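Local coordinates for protein agglutinin (Rhizoctonia solani, PDB 4G9M) that is a fungal lectin of the ricin-type beta-trefoil family that probably binds carbohydrates and assembles as a domain-swapped dimer, at residues L5-Y10 with L49-K54; Q57-N62 with T85-L90; T67-A72 with V79-S84. All coordinates share one frame; numbering follows the deposited sequence.

Contact 1: residues L5-Y10 with L49-K54; sequences LPAGTY and LKWTGK
Leu49 reaches over the bend of residues 5-10 with its CD2 methyl, which lies 3.9 Å from Leu5 CD2 and 3.7 Å from Tyr10 CE1. Leu49 CG, anti to the backbone N (chi1 174°), stands on the Leu5 side of CB, and the two leucine side chains cross at about a right angle. Trp51 meets the same bend with the six-membered end of its indole. Trp51 CH2 sits 3.2 Å from Leu5 O, while the backbone of Pro6 and Ala7 lies at the ring edge, near its plane, Ala7 N 3.6 Å from Trp51 CZ3. Behind this shell two backbone hydrogen bonds join Gly8 and Leu49 as an antiparallel hydrogen-bonded pair. The bond from Leu49 N to Gly8 O is short and nearly straight (2.8 Å, 174° at the hydrogen); the return bond from Gly8 N to Leu49 O is longer and more bent. Ala7 CA adds a CA-H...O contact to Leu49 O. Tyr10 is steadied through its hydroxyl: Tyr10 OH donates to Pro6 O at 2.7 Å, on a carbonyl lone pair and in the plane of the ring, which ties the bend back to its own strand. Phe139 of strand 137-141 meets the Tyr10 ring edge-to-face, and Leu49 also packs on Val58 and Leu60 of strand 58-62. Ala94 and Ala95 of the second subunit pack on Leu5 and Trp51. The contact thus joins strands 8-14 and 47-51 of an antiparallel sheet in the beta-trefoil at the dimer interface, with apolar branches packed next to one pair of main-chain bonds and the phenol hydroxyl satisfied by a carbonyl.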
loop_
_atom_site.group_PDB
_atom_site.type_symbol
_atom_site.label_atom_id
_atom_site.label_comp_id
_atom_site.label_asym_id
_atom_site.label_seq_id
_atom_site.Cartn_x
_atom_site.Cartn_y
_atom_site.Cartn_z
ATOM N N LEU B 5 3.673 -8.232 2.010
ATOM C CA LEU B 5 3.429 -7.848 3.393
ATOM C C LEU B 5 2.330 -8.780 3.887
ATOM O O LEU B 5 1.147 -8.505 3.685
ATOM C CB LEU B 5 2.962 -6.389 3.438
ATOM C CG LEU B 5 2.855 -5.715 4.807
ATOM C CD1 LEU B 5 4.257 -5.455 5.375
ATOM C CD2 LEU B 5 2.034 -4.401 4.750
ATOM N N PRO B 6 2.704 -9.897 4.533
ATOM C CA PRO B 6 1.702 -10.891 4.928
ATOM C C PRO B 6 0.971 -10.485 6.197
ATOM O O PRO B 6 1.482 -9.688 6.996
ATOM C CB PRO B 6 2.549 -12.135 5.217
ATOM C CG PRO B 6 3.864 -11.566 5.682
ATOM C CD PRO B 6 4.078 -10.348 4.829
ATOM N N ALA B 7 -0.211 -11.054 6.405
ATOM C CA ALA B 7 -0.834 -10.947 7.709
ATOM C C ALA B 7 0.154 -11.565 8.690
ATOM O O ALA B 7 0.782 -12.590 8.391
ATOM C CB ALA B 7 -2.159 -11.713 7.734
ATOM N N GLY B 8 0.314 -10.928 9.846
ATOM C CA GLY B 8 1.197 -11.431 10.880
ATOM C C GLY B 8 1.390 -10.357 11.934
ATOM O O GLY B 8 0.675 -9.353 11.942
ATOM N N THR B 9 2.354 -10.566 12.818
ATOM C CA THR B 9 2.623 -9.626 13.894
ATOM C C THR B 9 3.797 -8.742 13.511
ATOM O O THR B 9 4.815 -9.251 13.035
ATOM C CB THR B 9 2.951 -10.368 15.187
ATOM O OG1 THR B 9 1.842 -11.200 15.547
ATOM C CG2 THR B 9 3.265 -9.390 16.319
ATOM N N TYR B 10 3.661 -7.433 13.744
ATOM C CA TYR B 10 4.695 -6.474 13.367
ATOM C C TYR B 10 5.135 -5.552 14.501
ATOM O O TYR B 10 4.345 -5.220 15.390
ATOM C CB TYR B 10 4.204 -5.614 12.205
ATOM C CG TYR B 10 4.073 -6.342 10.884
ATOM C CD1 TYR B 10 2.937 -7.086 10.581
ATOM C CD2 TYR B 10 5.083 -6.278 9.941
ATOM C CE1 TYR B 10 2.824 -7.754 9.360
ATOM C CE2 TYR B 10 4.984 -6.938 8.731
ATOM C CZ TYR B 10 3.857 -7.666 8.446
ATOM O OH TYR B 10 3.790 -8.287 7.230
ATOM N N LEU B 49 -1.523 -7.576 11.997
ATOM C CA LEU B 49 -2.054 -7.073 10.741
ATOM C C LEU B 49 -2.951 -8.156 10.148
ATOM O O LEU B 49 -2.511 -9.279 9.949
ATOM C CB LEU B 49 -0.903 -6.742 9.775
ATOM C CG LEU B 49 -1.284 -6.328 8.356
ATOM C CD1 LEU B 49 -1.922 -4.939 8.379
ATOM C CD2 LEU B 49 -0.067 -6.337 7.440
ATOM N N LYS B 50 -4.205 -7.815 9.874
ATOM C CA LYS B 50 -5.157 -8.784 9.344
ATOM C C LYS B 50 -6.101 -8.110 8.359
ATOM O O LYS B 50 -6.630 -7.033 8.647
ATOM C CB LYS B 50 -5.961 -9.405 10.482
ATOM C CG LYS B 50 -6.764 -10.629 10.083
ATOM C CD LYS B 50 -7.566 -11.161 11.243
ATOM C CE LYS B 50 -8.401 -12.357 10.800
ATOM N NZ LYS B 50 -9.337 -12.796 11.867
ATOM N N TRP B 51 -6.326 -8.746 7.212
ATOM C CA TRP B 51 -7.283 -8.232 6.231
ATOM C C TRP B 51 -8.720 -8.516 6.677
ATOM O O TRP B 51 -9.004 -9.594 7.193
ATOM C CB TRP B 51 -6.971 -8.779 4.822
ATOM C CG TRP B 51 -5.961 -7.919 4.128
ATOM C CD1 TRP B 51 -6.212 -6.904 3.239
ATOM C CD2 TRP B 51 -4.544 -7.931 4.331
ATOM N NE1 TRP B 51 -5.031 -6.305 2.857
ATOM C CE2 TRP B 51 -3.995 -6.909 3.522
ATOM C CE3 TRP B 51 -3.683 -8.697 5.124
ATOM C CZ2 TRP B 51 -2.631 -6.647 3.480
ATOM C CZ3 TRP B 51 -2.322 -8.438 5.075
ATOM C CH2 TRP B 51 -1.809 -7.418 4.257
ATOM N N THR B 52 -9.623 -7.549 6.500
ATOM C CA THR B 52 -10.967 -7.679 7.067
ATOM C C THR B 52 -11.916 -8.462 6.171
ATOM O O THR B 52 -12.934 -8.980 6.635
ATOM C CB THR B 52 -11.609 -6.312 7.299
ATOM O OG1 THR B 52 -11.833 -5.699 6.033
ATOM C CG2 THR B 52 -10.696 -5.418 8.114
ATOM N N GLY B 53 -11.601 -8.516 4.882
ATOM C CA GLY B 53 -12.468 -9.171 3.921
ATOM C C GLY B 53 -13.205 -8.144 3.087
ATOM O O GLY B 53 -13.925 -8.490 2.152
ATOM N N LYS B 54 -13.041 -6.876 3.443
ATOM C CA LYS B 54 -13.617 -5.791 2.662
ATOM C C LYS B 54 -12.524 -5.067 1.897
ATOM O O LYS B 54 -11.722 -4.331 2.478
ATOM C CB LYS B 54 -14.379 -4.814 3.554
ATOM C CG LYS B 54 -15.070 -3.709 2.776
ATOM C CD LYS B 54 -15.653 -2.683 3.733
ATOM C CE LYS B 54 -16.374 -1.595 2.992
ATOM N NZ LYS B 54 -16.891 -0.587 3.962
#

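Contact 2: residues Q57-N62 with T85-L90; sequences QVTLQN and TTAVPL
Val58 and Leu90 exchange two backbone hydrogen bonds, Leu90 N to Val58 O at 2.8 Å and Val58 N to Leu90 O at 2.9 Å, forming a single antiparallel bridge of the hydrogen-bonded kind. In this beta-trefoil fold the bridge ties strand 58-62 to the start of strand 90-94. Both donors are tilted by roughly 20° from the acceptor's carbonyl plane. Gln57 CA and Pro89 CA make CA-H...O contacts to the same two oxygens, Leu90 O and Val58 O respectively, so each carbonyl meets an N-H and a CA-H. Farther along, where the chains diverge, a water takes over: it accepts from Leu60 N at 3.1 Å and donates to Val88 O at 2.8 Å, bridging main-chain groups that do not bond directly.

Leu90 buries more area than any other residue of the contact. Its CB lies 3.8 Å from Val58 CG2, and its CD1 meets CG and CD1 of Leu60; it crosses both partners at about a right angle. Val58 and Leu60 also pack on Leu49 of strand 47-51, which continues this buried layer. The extended Gln57 side chain (chi2 -178°) runs alongside Pro89, pointing the same way, with Gln57 OE1 3.5 Å from Pro89 CB. Ala87 touches Thr59 and Tyr68, so the loop 85-90 also packs against the next strand, 68-71. At the Thr59 end, Thr59 CG2, anti to the carbonyl carbon, rests 3.5 Å from Ala87 CB.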
loop_
_atom_site.group_PDB
_atom_site.type_symbol
_atom_site.label_atom_id
_atom_site.label_comp_id
_atom_site.label_asym_id
_atom_site.label_seq_id
_atom_site.Cartn_x
_atom_site.Cartn_y
_atom_site.Cartn_z
ATOM N N GLN B 57 -8.817 -3.598 2.807
ATOM C CA GLN B 57 -8.768 -3.024 4.154
ATOM C C GLN B 57 -8.247 -3.985 5.216
ATOM O O GLN B 57 -8.512 -5.186 5.160
ATOM C CB GLN B 57 -10.138 -2.482 4.563
ATOM C CG GLN B 57 -10.660 -1.467 3.576
ATOM C CD GLN B 57 -11.988 -0.881 3.977
ATOM O OE1 GLN B 57 -12.463 -1.093 5.095
ATOM N NE2 GLN B 57 -12.593 -0.123 3.072
ATOM N N VAL B 58 -7.516 -3.434 6.183
ATOM C CA VAL B 58 -6.940 -4.186 7.286
ATOM C C VAL B 58 -7.303 -3.563 8.620
ATOM O O VAL B 58 -7.846 -2.446 8.682
ATOM C CB VAL B 58 -5.383 -4.235 7.221
ATOM C CG1 VAL B 58 -4.931 -4.812 5.903
ATOM C CG2 VAL B 58 -4.781 -2.826 7.418
ATOM N N THR B 59 -7.005 -4.293 9.690
ATOM C CA THR B 59 -6.983 -3.718 11.027
ATOM C C THR B 59 -5.639 -4.025 11.659
ATOM O O THR B 59 -4.925 -4.936 11.209
ATOM C CB THR B 59 -8.092 -4.268 11.924
ATOM O OG1 THR B 59 -7.977 -5.693 11.998
ATOM C CG2 THR B 59 -9.469 -3.906 11.390
ATOM N N LEU B 60 -5.300 -3.265 12.699
ATOM C CA LEU B 60 -4.109 -3.534 13.496
ATOM C C LEU B 60 -4.557 -3.780 14.918
ATOM O O LEU B 60 -5.220 -2.927 15.511
ATOM C CB LEU B 60 -3.147 -2.338 13.436
ATOM C CG LEU B 60 -2.416 -2.132 12.111
ATOM C CD1 LEU B 60 -1.573 -0.862 12.195
ATOM C CD2 LEU B 60 -1.533 -3.351 11.793
ATOM N N GLN B 61 -4.223 -4.952 15.454
ATOM C CA GLN B 61 -4.636 -5.317 16.811
ATOM C C GLN B 61 -3.446 -5.444 17.753
ATOM O O GLN B 61 -2.460 -6.117 17.434
ATOM C CB GLN B 61 -5.426 -6.628 16.778
ATOM C CG GLN B 61 -5.943 -7.061 18.118
ATOM C CD GLN B 61 -6.634 -8.411 18.057
ATOM O OE1 GLN B 61 -6.306 -9.250 17.210
ATOM N NE2 GLN B 61 -7.596 -8.629 18.948
ATOM N N ASN B 62 -3.523 -4.807 18.916
ATOM C CA ASN B 62 -2.417 -4.890 19.872
ATOM C C ASN B 62 -2.274 -6.285 20.472
ATOM O O ASN B 62 -3.259 -6.890 20.898
ATOM C CB ASN B 62 -2.562 -3.839 20.978
ATOM C CG ASN B 62 -1.299 -3.697 21.810
ATOM O OD1 ASN B 62 -1.192 -4.255 22.909
ATOM N ND2 ASN B 62 -0.334 -2.948 21.287
ATOM N N THR B 85 -12.140 -1.046 21.185
ATOM C CA THR B 85 -12.826 -2.295 20.863
ATOM C C THR B 85 -13.404 -2.132 19.442
ATOM O O THR B 85 -13.869 -3.091 18.824
ATOM C CB THR B 85 -13.938 -2.595 21.901
ATOM O OG1 THR B 85 -13.407 -2.456 23.225
ATOM C CG2 THR B 85 -14.432 -3.996 21.789
ATOM N N THR B 86 -13.379 -0.897 18.946
ATOM C CA THR B 86 -13.780 -0.605 17.570
ATOM C C THR B 86 -12.586 -0.208 16.705
ATOM O O THR B 86 -12.051 0.903 16.820
ATOM C CB THR B 86 -14.827 0.531 17.508
ATOM O OG1 THR B 86 -15.917 0.227 18.381
ATOM C CG2 THR B 86 -15.361 0.671 16.072
ATOM N N ALA B 87 -12.165 -1.113 15.826
ATOM C CA ALA B 87 -11.074 -0.820 14.923
ATOM C C ALA B 87 -11.452 0.258 13.917
ATOM O O ALA B 87 -12.557 0.262 13.378
ATOM C CB ALA B 87 -10.661 -2.084 14.166
ATOM N N VAL B 88 -10.527 1.174 13.664
ATOM C CA VAL B 88 -10.610 1.964 12.453
ATOM C C VAL B 88 -9.977 1.150 11.316
ATOM O O VAL B 88 -8.794 0.799 11.391
ATOM C CB VAL B 88 -9.864 3.302 12.617
ATOM C CG1 VAL B 88 -9.649 3.986 11.260
ATOM C CG2 VAL B 88 -10.625 4.212 13.574
ATOM N N PRO B 89 -10.758 0.820 10.268
ATOM C CA PRO B 89 -10.154 0.084 9.151
ATOM C C PRO B 89 -9.125 0.931 8.407
ATOM O O PRO B 89 -9.316 2.141 8.259
ATOM C CB PRO B 89 -11.356 -0.240 8.253
ATOM C CG PRO B 89 -12.336 0.907 8.535
ATOM C CD PRO B 89 -12.178 1.150 10.015
ATOM N N LEU B 90 -8.046 0.291 7.950
ATOM C CA LEU B 90 -6.885 0.986 7.389
ATOM C C LEU B 90 -6.541 0.442 6.003
ATOM O O LEU B 90 -6.997 -0.638 5.617
ATOM C CB LEU B 90 -5.659 0.814 8.303
ATOM C CG LEU B 90 -5.887 1.111 9.791
ATOM C CD1 LEU B 90 -4.750 0.550 10.642
ATOM C CD2 LEU B 90 -6.038 2.603 10.011
HETATM O O HOH W 1 -7.296 -0.903 13.090
#

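Contact 3: residues T67-A72 with V79-S84; sequences TYVGTA and VNVVGS
Tyr68 has Ser84 O at the edge of its ring, in plane, with CD1 3.8 Å from that oxygen; the ring itself leads away from residues 79-84. The same oxygen accepts a nearly straight hydrogen bond from Tyr68 N (2.8 Å, 171° at the hydrogen), and Ser84 N returns a more bent one to Tyr68 O. Two residues on, Gly70 and Val82 form a second hydrogen-bonded pair. Here the two bonds differ: Gly70 N approaches Val82 O close to the line of its carbonyl, whereas Val82 N, 3.2 Å from Gly70 O, lies well above that carbonyl's plane. Gly70 O also bonds Tyr126 OH. Ala72 N to Asn80 O completes the antiparallel pairing. Gly70, which has no side chain, sets its backbone against Ser84, with Gly70 CA 4.1 Å from Ser84 CB.

Val69 and Val81 share a face, where their CG1 methyls meet at 3.8 Å, each CG1 being anti to its own backbone N. Val82 turns the other way: with CG1 anti to the carbonyl carbon (chi1 -62°), CG2 falls between the backbone N and the carbonyl carbon, against the Thr71-Ala72 peptide, Val82 CG2 lying 3.4 Å from Thr71 C. Thr71 OG1 touches Val79 CG1 but has its hydrogen bond with Ser73 O. Ser84 OG is hydrogen-bonded to Glu30 and to Thr86 N; a water that accepts from Thr71 N donates only a weak bond to it.

These residues form a beta hairpin of strands 68-71 and 81-84. Val69 and Val81 lie against Ile34 of strand 32-37 and Tyr126 of strand 122-128, Val81 also against Val124, while Tyr68 packs on Thr59 and Gln61 of strand 58-62.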
loop_
_atom_site.group_PDB
_atom_site.type_symbol
_atom_site.label_atom_id
_atom_site.label_comp_id
_atom_site.label_asym_id
_atom_site.label_seq_id
_atom_site.Cartn_x
_atom_site.Cartn_y
_atom_site.Cartn_z
ATOM N N THR B 67 -7.045 -5.081 21.880
ATOM C CA THR B 67 -7.817 -4.000 21.280
ATOM C C THR B 67 -7.155 -3.512 19.999
ATOM O O THR B 67 -6.016 -3.882 19.688
ATOM C CB THR B 67 -8.046 -2.835 22.249
ATOM O OG1 THR B 67 -6.792 -2.333 22.730
ATOM C CG2 THR B 67 -8.894 -3.284 23.427
ATOM N N TYR B 68 -7.871 -2.676 19.261
ATOM C CA TYR B 68 -7.451 -2.302 17.926
ATOM C C TYR B 68 -7.033 -0.850 17.826
ATOM O O TYR B 68 -7.439 -0.004 18.636
ATOM C CB TYR B 68 -8.600 -2.534 16.950
ATOM C CG TYR B 68 -9.008 -3.977 16.809
ATOM C CD1 TYR B 68 -9.884 -4.563 17.715
ATOM C CD2 TYR B 68 -8.487 -4.775 15.780
ATOM C CE1 TYR B 68 -10.262 -5.895 17.587
ATOM C CE2 TYR B 68 -8.860 -6.115 15.651
ATOM C CZ TYR B 68 -9.744 -6.661 16.550
ATOM O OH TYR B 68 -10.116 -7.986 16.427
ATOM N N VAL B 69 -6.247 -0.550 16.800
ATOM C CA VAL B 69 -5.992 0.846 16.438
ATOM C C VAL B 69 -7.317 1.489 16.079
ATOM O O VAL B 69 -7.999 1.052 15.151
ATOM C CB VAL B 69 -5.036 0.956 15.243
ATOM C CG1 VAL B 69 -5.069 2.374 14.623
ATOM C CG2 VAL B 69 -3.628 0.574 15.689
ATOM N N GLY B 70 -7.674 2.526 16.825
ATOM C CA GLY B 70 -8.947 3.186 16.640
ATOM C C GLY B 70 -8.803 4.671 16.852
ATOM O O GLY B 70 -7.716 5.243 16.678
ATOM N N THR B 71 -9.901 5.311 17.226
ATOM C CA THR B 71 -9.896 6.764 17.364
ATOM C C THR B 71 -10.650 7.242 18.606
ATOM O O THR B 71 -11.598 6.606 19.061
ATOM C CB THR B 71 -10.450 7.443 16.090
ATOM O OG1 THR B 71 -10.341 8.873 16.197
ATOM C CG2 THR B 71 -11.899 7.050 15.869
ATOM N N ALA B 72 -10.187 8.365 19.146
ATOM C CA ALA B 72 -10.806 9.041 20.287
ATOM C C ALA B 72 -12.117 9.744 19.947
ATOM O O ALA B 72 -12.970 9.912 20.817
ATOM C CB ALA B 72 -9.833 10.064 20.844
ATOM N N VAL B 79 -6.745 14.435 15.998
ATOM C CA VAL B 79 -7.495 13.520 16.842
ATOM C C VAL B 79 -6.589 12.359 17.256
ATOM O O VAL B 79 -5.848 11.829 16.436
ATOM C CB VAL B 79 -8.783 13.006 16.126
ATOM C CG1 VAL B 79 -9.431 11.863 16.890
ATOM C CG2 VAL B 79 -9.792 14.156 15.957
ATOM N N ASN B 80 -6.628 11.986 18.532
ATOM C CA ASN B 80 -5.796 10.902 19.037
ATOM C C ASN B 80 -6.082 9.533 18.425
ATOM O O ASN B 80 -7.234 9.106 18.311
ATOM C CB ASN B 80 -5.914 10.793 20.563
ATOM C CG ASN B 80 -5.194 11.909 21.292
ATOM O OD1 ASN B 80 -4.077 11.729 21.776
ATOM N ND2 ASN B 80 -5.833 13.069 21.380
ATOM N N VAL B 81 -5.014 8.835 18.057
ATOM C CA VAL B 81 -5.093 7.411 17.771
ATOM C C VAL B 81 -5.044 6.680 19.112
ATOM O O VAL B 81 -4.185 6.958 19.942
ATOM C CB VAL B 81 -3.931 6.967 16.875
ATOM C CG1 VAL B 81 -3.997 5.480 16.609
ATOM C CG2 VAL B 81 -3.970 7.754 15.564
ATOM N N VAL B 82 -5.983 5.767 19.330
ATOM C CA VAL B 82 -6.131 5.122 20.632
ATOM C C VAL B 82 -6.503 3.656 20.478
ATOM O O VAL B 82 -6.962 3.228 19.409
ATOM C CB VAL B 82 -7.233 5.795 21.481
ATOM C CG1 VAL B 82 -6.885 7.265 21.782
ATOM C CG2 VAL B 82 -8.612 5.664 20.807
ATOM N N GLY B 83 -6.299 2.885 21.545
ATOM C CA GLY B 83 -6.747 1.502 21.576
ATOM C C GLY B 83 -8.251 1.450 21.768
ATOM O O GLY B 83 -8.798 2.150 22.620
ATOM N N SER B 84 -8.930 0.612 20.987
ATOM C CA SER B 84 -10.395 0.622 20.975
ATOM C C SER B 84 -10.937 -0.769 20.693
ATOM O O SER B 84 -10.281 -1.572 20.031
ATOM C CB SER B 84 -10.904 1.581 19.895
ATOM O OG SER B 84 -12.325 1.681 19.902
HETATM O O HOH W 2 -12.405 3.663 17.146
#

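Strand 58-62 connects the three contacts. Its Thr59 N lies 3.0 Å from Lys50 O, a probable hydrogen bond that joins contact 2 to contact 1, whose centres are 10 Å apart. On the other side, Leu60 O and Val69 N, 2.9 Å apart, probably bond contact 2 to contact 3, 9 Å away between centres. Contacts 1 and 3 do not touch: their nearest atoms are about 7 Å apart and their centres about 18 Å. Along the chain, contact 1 closes first, and the hairpin of contact 3 falls between the two segments of contact 2. Of the three, contact 1 alone reaches the second subunit.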